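Local coordinates for enoyl-CoA hydratase (Mycobacterium smegmatis, PDB 3PE8), which probably catalyses the reversible hydration of enoyl-CoA thioesters and belongs to the enoyl-CoA hydratase/isomerase family, at residues I118-A123 and V178-L183. Residues are numbered along the deposited sequence; the frame is centred on the assembly and turned at random. Where two conformers were deposited one is given.
Sequences IASENA and VAHDDL
Ser120 and His180 meet where two neighbouring parallel strands run out: Ser120 OG lies at the ring edge, in the ring plane, and hydrogen-bonds His180 ND1 at 2.8 Å. The hydroxyl, anti to the backbone N (chi1 172°), also accepts from Asn122 N at 3.0 Å, closing an ST turn within the type I Ser120-Ala123 turn. With His180 NE2 bonded to Asp63, each ring nitrogen has a partner, which holds the imidazole in its rotation. The tightly packed part is on the sheet side, where CD1 of Leu183 slots against the strand, 3.7 Å from Ser120 N and 4.1 Å from Ile118 CG2; Leu183 also touches Ala98, and Ile118 touches Val190. This is the edge of the crotonase-fold sheet: strand 177-178 adds in parallel to strand 116-120, and the chain then turns into helix 183-195. Val178 pairs with Ser120, its N bonding Ala119 O (3.0 Å) and its O receiving Glu121 N (2.9 Å), the latter bond bent. Toward solvent the contact thins to the exposed side chains of Glu121 and Asn122. In one of its two conformers Glu121, extended beyond CG, brings OE2 to His180 N, 2.9 Å away along a nearly straight N-H (172°), the donor standing above the carboxylate plane. Asn122 ND2 approaches the ring obliquely, 3.3 Å from His180 ND1, with the amide inclined 34° to it.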
loop_
_atom_site.group_PDB
_atom_site.type_symbol
_atom_site.label_atom_id
_atom_site.label_comp_id
_atom_site.label_asym_id
_atom_site.label_seq_id
_atom_site.Cartn_x
_atom_site.Cartn_y
_atom_site.Cartn_z
ATOM N N ILE A 118 27.824 -12.059 2.241
ATOM C CA ILE A 118 29.028 -12.134 3.036
ATOM C C ILE A 118 30.112 -11.422 2.238
ATOM O O ILE A 118 30.169 -11.555 1.040
ATOM C CB ILE A 118 29.437 -13.591 3.274
ATOM C CG1 ILE A 118 28.326 -14.339 4.034
ATOM C CG2 ILE A 118 30.786 -13.653 4.042
ATOM C CD1 ILE A 118 28.497 -15.901 3.973
ATOM N N ALA A 119 30.960 -10.636 2.902
ATOM C CA ALA A 119 31.964 -9.836 2.215
ATOM C C ALA A 119 33.366 -10.182 2.636
ATOM O O ALA A 119 33.620 -10.405 3.794
ATOM C CB ALA A 119 31.757 -8.341 2.488
ATOM N N SER A 120 34.271 -10.186 1.673
ATOM C CA SER A 120 35.692 -10.062 1.945
ATOM C C SER A 120 35.996 -8.680 2.549
ATOM O O SER A 120 35.298 -7.680 2.267
ATOM C CB SER A 120 36.445 -10.229 0.614
ATOM O OG SER A 120 37.798 -9.949 0.768
ATOM N N GLU A 121 37.087 -8.625 3.324
ATOM C CA GLU A 121 37.639 -7.380 3.815
ATOM C C GLU A 121 37.915 -6.422 2.629
ATOM O O GLU A 121 37.903 -5.210 2.800
ATOM C CB GLU A 121 38.941 -7.660 4.592
ATOM C CG GLU A 121 40.043 -8.286 3.703
ATOM C CD GLU A 121 41.154 -9.003 4.474
ATOM O OE1 GLU A 121 41.383 -8.673 5.672
ATOM O OE2 GLU A 121 41.798 -9.915 3.891
ATOM N N ASN A 122 38.145 -7.006 1.456
ATOM C CA ASN A 122 38.370 -6.275 0.184
ATOM C C ASN A 122 37.141 -5.831 -0.566
ATOM O O ASN A 122 37.230 -5.128 -1.591
ATOM C CB ASN A 122 39.209 -7.171 -0.735
ATOM C CG ASN A 122 40.585 -7.396 -0.175
ATOM O OD1 ASN A 122 41.060 -6.607 0.661
ATOM N ND2 ASN A 122 41.249 -8.466 -0.616
ATOM N N ALA A 123 35.976 -6.248 -0.108
ATOM C CA ALA A 123 34.750 -5.836 -0.799
ATOM C C ALA A 123 34.546 -4.352 -0.628
ATOM O O ALA A 123 34.892 -3.762 0.401
ATOM C CB ALA A 123 33.587 -6.573 -0.248
ATOM N N VAL A 178 34.871 -11.183 6.372
ATOM C CA VAL A 178 35.951 -12.143 6.651
ATOM C C VAL A 178 37.197 -11.807 5.843
ATOM O O VAL A 178 37.136 -11.064 4.860
ATOM C CB VAL A 178 35.538 -13.595 6.334
ATOM C CG1 VAL A 178 34.333 -14.020 7.203
ATOM C CG2 VAL A 178 35.208 -13.763 4.853
ATOM N N ALA A 179 38.338 -12.355 6.269
ATOM C CA ALA A 179 39.560 -12.211 5.519
ATOM C C ALA A 179 39.334 -12.695 4.092
ATOM O O ALA A 179 38.601 -13.655 3.838
ATOM C CB ALA A 179 40.723 -13.042 6.191
ATOM N N HIS A 180 40.020 -12.084 3.147
ATOM C CA HIS A 180 39.777 -12.421 1.759
ATOM C C HIS A 180 39.921 -13.917 1.479
ATOM O O HIS A 180 39.090 -14.519 0.765
ATOM C CB HIS A 180 40.751 -11.648 0.854
ATOM C CG HIS A 180 40.455 -11.816 -0.598
ATOM N ND1 HIS A 180 39.390 -11.182 -1.205
ATOM C CD2 HIS A 180 41.035 -12.588 -1.549
ATOM C CE1 HIS A 180 39.344 -11.543 -2.476
ATOM N NE2 HIS A 180 40.337 -12.387 -2.716
ATOM N N ASP A 181 40.954 -14.544 2.029
ATOM C CA ASP A 181 41.179 -15.942 1.665
ATOM C C ASP A 181 40.209 -16.907 2.372
ATOM O O ASP A 181 40.203 -18.101 2.079
ATOM C CB ASP A 181 42.648 -16.330 1.848
ATOM C CG ASP A 181 43.587 -15.588 0.882
ATOM O OD1 ASP A 181 43.169 -15.081 -0.192
ATOM O OD2 ASP A 181 44.779 -15.530 1.217
ATOM N N ASP A 182 39.345 -16.377 3.249
ATOM C CA ASP A 182 38.307 -17.133 3.920
ATOM C C ASP A 182 36.902 -16.904 3.351
ATOM O O ASP A 182 35.939 -17.424 3.870
ATOM C CB ASP A 182 38.297 -16.728 5.388
ATOM C CG ASP A 182 39.564 -17.130 6.110
ATOM O OD1 ASP A 182 40.222 -18.134 5.688
ATOM O OD2 ASP A 182 39.899 -16.435 7.124
ATOM N N LEU A 183 36.786 -16.097 2.296
ATOM C CA LEU A 183 35.471 -15.691 1.801
ATOM C C LEU A 183 34.618 -16.893 1.386
ATOM O O LEU A 183 33.494 -17.057 1.873
ATOM C CB LEU A 183 35.617 -14.753 0.589
ATOM C CG LEU A 183 34.276 -14.400 -0.062
ATOM C CD1 LEU A 183 33.390 -13.718 0.932
ATOM C CD2 LEU A 183 34.506 -13.515 -1.330
#